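Side-chain contacts in bradyzoite pseudokinase 1 (Toxoplasma gondii, PDB 6M7Z), which is an atypical, divergent kinase lacking the glycine-rich loop, which regulates the membrane ultrastructure of the Toxoplasma parasitophorous vacuole: residues Y96-I101 and I124-S129; D145-A150 and E297-E302. All coordinates share one frame; numbering follows the deposited sequence.

Contact 1 (Y96-I101 and I124-S129); sequences YLYREI and IFHPLS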
loop_
_atom_site.group_PDB
_atom_site.type_symbol
_atom_site.label_atom_id
_atom_site.label_comp_id
_atom_site.label_asym_id
_atom_site.label_seq_id
_atom_site.Cartn_x
_atom_site.Cartn_y
_atom_site.Cartn_z
ATOM N N TYR A 96 4.149 14.140 1.506
ATOM C CA TYR A 96 3.615 15.089 0.548
ATOM C C TYR A 96 2.461 14.448 -0.242
ATOM O O TYR A 96 1.400 15.059 -0.364
ATOM C CB TYR A 96 4.729 15.579 -0.381
ATOM C CG TYR A 96 4.284 16.590 -1.404
ATOM C CD1 TYR A 96 3.748 16.197 -2.611
ATOM C CD2 TYR A 96 4.392 17.944 -1.160
ATOM C CE1 TYR A 96 3.364 17.130 -3.563
ATOM C CE2 TYR A 96 3.983 18.888 -2.085
ATOM C CZ TYR A 96 3.463 18.481 -3.294
ATOM O OH TYR A 96 3.054 19.402 -4.217
ATOM N N LEU A 97 2.666 13.243 -0.795
ATOM C CA LEU A 97 1.601 12.555 -1.530
ATOM C C LEU A 97 0.345 12.452 -0.664
ATOM O O LEU A 97 -0.736 12.754 -1.135
ATOM C CB LEU A 97 2.027 11.149 -1.953
ATOM C CG LEU A 97 3.077 11.042 -3.049
ATOM C CD1 LEU A 97 3.218 9.578 -3.481
ATOM C CD2 LEU A 97 2.729 11.888 -4.266
ATOM N N TYR A 98 0.499 12.024 0.590
ATOM C CA TYR A 98 -0.662 11.787 1.453
ATOM C C TYR A 98 -1.393 13.097 1.751
ATOM O O TYR A 98 -2.619 13.090 1.794
ATOM C CB TYR A 98 -0.278 11.036 2.736
ATOM C CG TYR A 98 -0.297 9.537 2.566
ATOM C CD1 TYR A 98 -1.496 8.854 2.483
ATOM C CD2 TYR A 98 0.871 8.802 2.462
ATOM C CE1 TYR A 98 -1.543 7.478 2.329
ATOM C CE2 TYR A 98 0.845 7.426 2.305
ATOM C CZ TYR A 98 -0.369 6.753 2.246
ATOM O OH TYR A 98 -0.410 5.392 2.093
ATOM N N ARG A 99 -0.647 14.200 1.926
ATOM C CA ARG A 99 -1.233 15.476 2.380
ATOM C C ARG A 99 -1.782 16.310 1.208
ATOM O O ARG A 99 -2.749 17.041 1.399
ATOM C CB ARG A 99 -0.189 16.289 3.146
ATOM C CG ARG A 99 0.184 15.688 4.495
ATOM C CD ARG A 99 1.471 16.275 5.049
ATOM N NE ARG A 99 1.273 17.595 5.621
ATOM C CZ ARG A 99 0.811 17.831 6.847
ATOM N NH1 ARG A 99 0.415 16.839 7.629
ATOM N NH2 ARG A 99 0.734 19.073 7.283
ATOM N N GLU A 100 -1.158 16.226 0.024
ATOM C CA GLU A 100 -1.426 17.163 -1.057
ATOM C C GLU A 100 -2.045 16.489 -2.293
ATOM O O GLU A 100 -2.590 17.198 -3.118
ATOM C CB GLU A 100 -0.147 17.869 -1.509
ATOM C CG GLU A 100 0.652 18.491 -0.386
ATOM C CD GLU A 100 -0.070 19.534 0.467
ATOM O OE1 GLU A 100 -0.973 20.217 -0.052
ATOM O OE2 GLU A 100 0.280 19.667 1.661
ATOM N N ILE A 101 -1.950 15.169 -2.456
ATOM C CA ILE A 101 -2.280 14.559 -3.753
ATOM C C ILE A 101 -3.334 13.449 -3.633
ATOM O O ILE A 101 -4.231 13.362 -4.464
ATOM C CB ILE A 101 -0.996 14.073 -4.448
ATOM C CG1 ILE A 101 -0.094 15.278 -4.724
ATOM C CG2 ILE A 101 -1.325 13.272 -5.709
ATOM C CD1 ILE A 101 0.918 15.069 -5.839
ATOM N N ILE A 124 5.160 8.553 9.250
ATOM C CA ILE A 124 3.828 8.352 8.746
ATOM C C ILE A 124 3.197 7.228 9.566
ATOM O O ILE A 124 3.756 6.145 9.653
ATOM C CB ILE A 124 3.802 7.974 7.250
ATOM C CG1 ILE A 124 4.473 9.022 6.376
ATOM C CG2 ILE A 124 2.364 7.700 6.786
ATOM C CD1 ILE A 124 4.398 8.692 4.901
ATOM N N PHE A 125 2.023 7.490 10.131
ATOM C CA PHE A 125 1.304 6.491 10.876
ATOM C C PHE A 125 0.259 5.848 9.950
ATOM O O PHE A 125 -0.347 6.504 9.098
ATOM C CB PHE A 125 0.744 7.113 12.153
ATOM C CG PHE A 125 1.804 7.457 13.175
ATOM C CD1 PHE A 125 2.469 8.671 13.135
ATOM C CD2 PHE A 125 2.171 6.542 14.154
ATOM C CE1 PHE A 125 3.475 8.963 14.047
ATOM C CE2 PHE A 125 3.180 6.834 15.059
ATOM C CZ PHE A 125 3.829 8.051 15.015
ATOM N N HIS A 126 0.100 4.532 10.099
ATOM C CA HIS A 126 -0.874 3.733 9.382
ATOM C C HIS A 126 -1.638 2.877 10.377
ATOM O O HIS A 126 -1.128 2.574 11.448
ATOM C CB HIS A 126 -0.200 2.806 8.360
ATOM C CG HIS A 126 0.504 3.516 7.263
ATOM N ND1 HIS A 126 -0.162 4.298 6.357
ATOM C CD2 HIS A 126 1.808 3.541 6.919
ATOM C CE1 HIS A 126 0.712 4.799 5.497
ATOM N NE2 HIS A 126 1.934 4.361 5.835
ATOM N N PRO A 127 -2.844 2.386 10.015
ATOM C CA PRO A 127 -3.476 1.326 10.784
ATOM C C PRO A 127 -2.512 0.132 10.767
ATOM O O PRO A 127 -1.821 -0.089 9.763
ATOM C CB PRO A 127 -4.771 1.005 10.033
ATOM C CG PRO A 127 -4.971 2.134 9.052
ATOM C CD PRO A 127 -3.616 2.764 8.821
ATOM N N LEU A 128 -2.438 -0.599 11.881
ATOM C CA LEU A 128 -1.595 -1.770 11.934
ATOM C C LEU A 128 -2.288 -2.880 11.156
ATOM O O LEU A 128 -3.374 -3.310 11.521
ATOM C CB LEU A 128 -1.371 -2.174 13.385
ATOM C CG LEU A 128 -0.554 -3.440 13.580
ATOM C CD1 LEU A 128 0.784 -3.361 12.831
ATOM C CD2 LEU A 128 -0.373 -3.686 15.080
ATOM N N SER A 129 -1.669 -3.314 10.055
ATOM C CA SER A 129 -2.284 -4.281 9.157
ATOM C C SER A 129 -2.188 -5.682 9.773
ATOM O O SER A 129 -1.305 -5.953 10.597
ATOM C CB SER A 129 -1.649 -4.222 7.791
ATOM O OG SER A 129 -0.567 -5.143 7.680
#

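Contact 2 (D145-A150 and E297-E302); sequences DVQVLA and EGLNFE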
loop_
_atom_site.group_PDB
_atom_site.type_symbol
_atom_site.label_atom_id
_atom_site.label_comp_id
_atom_site.label_asym_id
_atom_site.label_seq_id
_atom_site.Cartn_x
_atom_site.Cartn_y
_atom_site.Cartn_z
ATOM N N ASP A 145 -10.552 -16.088 -1.621
ATOM C CA ASP A 145 -11.204 -16.142 -2.909
ATOM C C ASP A 145 -10.268 -15.448 -3.918
ATOM O O ASP A 145 -10.086 -14.227 -3.888
ATOM C CB ASP A 145 -12.595 -15.510 -2.801
ATOM C CG ASP A 145 -13.435 -15.563 -4.058
ATOM O OD1 ASP A 145 -12.851 -15.609 -5.149
ATOM O OD2 ASP A 145 -14.682 -15.541 -3.928
ATOM N N VAL A 146 -9.669 -16.251 -4.804
ATOM C CA VAL A 146 -8.673 -15.802 -5.774
ATOM C C VAL A 146 -9.285 -14.757 -6.722
ATOM O O VAL A 146 -8.646 -13.769 -7.084
ATOM C CB VAL A 146 -8.104 -16.999 -6.551
ATOM C CG1 VAL A 146 -7.265 -16.572 -7.741
ATOM C CG2 VAL A 146 -7.289 -17.885 -5.629
ATOM N N GLN A 147 -10.517 -15.013 -7.155
ATOM C CA GLN A 147 -11.195 -14.170 -8.120
ATOM C C GLN A 147 -11.351 -12.752 -7.546
ATOM O O GLN A 147 -11.066 -11.763 -8.217
ATOM C CB GLN A 147 -12.550 -14.792 -8.457
ATOM C CG GLN A 147 -13.352 -14.003 -9.475
ATOM C CD GLN A 147 -14.811 -14.381 -9.492
ATOM O OE1 GLN A 147 -15.374 -14.827 -8.490
ATOM N NE2 GLN A 147 -15.422 -14.230 -10.654
ATOM N N VAL A 148 -11.803 -12.679 -6.294
ATOM C CA VAL A 148 -12.137 -11.410 -5.655
ATOM C C VAL A 148 -10.848 -10.668 -5.283
ATOM O O VAL A 148 -10.796 -9.443 -5.396
ATOM C CB VAL A 148 -13.050 -11.623 -4.431
ATOM C CG1 VAL A 148 -13.301 -10.319 -3.676
ATOM C CG2 VAL A 148 -14.376 -12.258 -4.843
ATOM N N LEU A 149 -9.818 -11.408 -4.852
ATOM C CA LEU A 149 -8.540 -10.798 -4.471
ATOM C C LEU A 149 -7.914 -10.129 -5.694
ATOM O O LEU A 149 -7.485 -8.973 -5.637
ATOM C CB LEU A 149 -7.596 -11.856 -3.892
ATOM C CG LEU A 149 -6.206 -11.347 -3.501
ATOM C CD1 LEU A 149 -6.287 -10.178 -2.540
ATOM C CD2 LEU A 149 -5.411 -12.458 -2.856
ATOM N N ALA A 150 -7.900 -10.860 -6.807
ATOM C CA ALA A 150 -7.335 -10.368 -8.057
ATOM C C ALA A 150 -8.083 -9.112 -8.511
ATOM O O ALA A 150 -7.473 -8.161 -8.963
ATOM C CB ALA A 150 -7.383 -11.450 -9.102
ATOM N N GLU A 297 -16.253 -12.061 -14.518
ATOM C CA GLU A 297 -17.684 -12.007 -14.870
ATOM C C GLU A 297 -18.533 -12.404 -13.655
ATOM O O GLU A 297 -18.236 -13.367 -12.963
ATOM C CB GLU A 297 -17.995 -12.866 -16.096
ATOM C CG GLU A 297 -17.686 -12.146 -17.393
ATOM C CD GLU A 297 -17.634 -13.028 -18.619
ATOM O OE1 GLU A 297 -18.233 -14.130 -18.592
ATOM O OE2 GLU A 297 -16.986 -12.607 -19.593
ATOM N N GLY A 298 -19.583 -11.616 -13.417
ATOM C CA GLY A 298 -20.483 -11.779 -12.281
ATOM C C GLY A 298 -20.118 -10.891 -11.102
ATOM O O GLY A 298 -20.875 -10.833 -10.132
ATOM N N LEU A 299 -18.974 -10.196 -11.178
ATOM C CA LEU A 299 -18.518 -9.311 -10.101
ATOM C C LEU A 299 -18.981 -7.875 -10.370
ATOM O O LEU A 299 -18.880 -7.382 -11.492
ATOM C CB LEU A 299 -16.990 -9.350 -10.002
ATOM C CG LEU A 299 -16.390 -10.549 -9.277
ATOM C CD1 LEU A 299 -14.875 -10.457 -9.293
ATOM C CD2 LEU A 299 -16.912 -10.638 -7.851
ATOM N N ASN A 300 -19.458 -7.220 -9.308
ATOM C CA ASN A 300 -19.766 -5.802 -9.309
ATOM C C ASN A 300 -18.500 -5.034 -8.910
ATOM O O ASN A 300 -18.188 -4.911 -7.711
ATOM C CB ASN A 300 -20.936 -5.479 -8.375
ATOM C CG ASN A 300 -21.366 -4.029 -8.445
ATOM O OD1 ASN A 300 -20.894 -3.266 -9.294
ATOM N ND2 ASN A 300 -22.265 -3.640 -7.557
ATOM N N PHE A 301 -17.797 -4.506 -9.920
ATOM C CA PHE A 301 -16.564 -3.745 -9.713
ATOM C C PHE A 301 -16.825 -2.466 -8.905
ATOM O O PHE A 301 -15.926 -1.994 -8.226
ATOM C CB PHE A 301 -15.884 -3.429 -11.053
ATOM C CG PHE A 301 -14.778 -4.394 -11.397
ATOM C CD1 PHE A 301 -13.551 -4.315 -10.756
ATOM C CD2 PHE A 301 -14.970 -5.406 -12.326
ATOM C CE1 PHE A 301 -12.545 -5.231 -11.030
ATOM C CE2 PHE A 301 -13.960 -6.316 -12.604
ATOM C CZ PHE A 301 -12.749 -6.225 -11.960
ATOM N N GLU A 302 -18.043 -1.915 -8.974
ATOM C CA GLU A 302 -18.366 -0.691 -8.245
ATOM C C GLU A 302 -18.249 -0.950 -6.733
ATOM O O GLU A 302 -17.797 -0.066 -6.004
ATOM C CB GLU A 302 -19.743 -0.144 -8.630
ATOM C CG GLU A 302 -19.871 1.347 -8.329
ATOM C CD GLU A 302 -21.102 2.050 -8.875
ATOM O OE1 GLU A 302 -22.233 1.587 -8.590
ATOM O OE2 GLU A 302 -20.932 3.088 -9.565
#

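Contact 1 (Y96-I101 and I124-S129)
The rings of Tyr98 and His126 carry most of this contact, meeting as an offset edge-to-face pair with the edge of the imidazole toward the phenol face. Their centroids are 5.8 Å apart and their planes lie at 60°. His126 CE1 does the touching, reaching the hydroxyl end of the tyrosine ring: Tyr98 OH is 3.6 Å from His126 CE1, and Tyr98 CZ, 3.9 Å from the same carbon, lies in the imidazole plane. The CB of Tyr98 points at the strand. The imidazole gets to the helix by its rotation, since CG is anti to the carbonyl carbon (chi1 -64°) and the end of the side chain comes nearer than its base.

The apolar part is small. Ile124 stretches CD1 forward (chi2 -177°) to within 4.3 Å of Tyr98 CD2, and it also rests on Glu94 and Pro95 of helix 88-101. By position and order, this helix probably corresponds to alphaC of a protein kinase N-lobe, packed over the antiparallel sheet; strand 121-127, between strands 76-82 and 114-117, probably corresponds to beta5, which leads to the hinge.

The polar atoms of the two rings bond elsewhere. Tyr98 OH is hydrogen-bonded to the carbonyl O of Leu110, while His126 uses ND1 toward Pro111 O and NE2 toward Lys79 NZ of the adjoining strand. Both imidazole nitrogens are thereby engaged, which fixes the ring's rotation and leaves the CE1 between them to meet the tyrosine. Elsewhere on the helix, Arg99 forms a salt bridge with Glu115 of strand 114-117, a second tie between helix and sheet.

Contact 2 (D145-A150 and E297-E302)
The flat amide of Gln147 is overlain on one face by Leu299, whose CD1 lies over that face, 3.9 Å from Gln147 CD and displaced from directly above it. Leu299 CG stands over the same face, 4.0 Å from Gln147 NE2. Past the nitrogen end of the amide lies the carbonyl of Glu297, with its O 3.7 Å from Gln147 NE2, too long to count as a bond; the hydrogen bond of this nitrogen goes to Leu295 O, slightly earlier in the same connecting chain. That bond helps to hold the amide where the leucine can cover it.

The two side chains approach from opposite directions. Gln147 leaves its helix with CG anti to the backbone N (chi1 -179°) and stays extended, which makes its CG a second support for the leucine, 3.9 Å from Leu299 CD1. The other methyl, Leu299 CD2, looks to Val148 CG2 at 4.3 Å, so the leucine branches straddle neighbouring side chains of one helix; Leu299 also touches Ala151, a turn further on.

Each segment contains the start of a helix. Asp145 is the N-cap of helix 146-161, accepting weakly through OD1 from the backbone N of Gln147 and Val148. Asn300 caps helix 301-306: its OD1 takes Glu302 N at 3.2 Å, the donor lying 56° out of the carbonyl plane.

Helix 146-161 probably corresponds to alphaE of a kinase C-lobe, and 297-302 links helix 287-291 to the short helix 301-306, so this is a surface contact at which the C-terminal end of the kinase fold packs on the first turns of the probable alphaE.

Both segments of contact 1 precede those of contact 2 in sequence, and the chain's centre lies between the two sites, with contact centres 27 Å apart and nearest atoms about 13 Å apart. They share no helix, strand or sheet. Contact 1 joins helix 88-101 to strand 121-127 in the four-stranded antiparallel sheet of the N-terminal lobe and is buried; contact 2 lies at the surface of the helical C-terminal lobe, where residues near the chain's end meet the start of helix 146-161. Each contact belongs to one lobe of what is, by topology, a bilobal kinase fold, in a protein that lacks the glycine-rich loop.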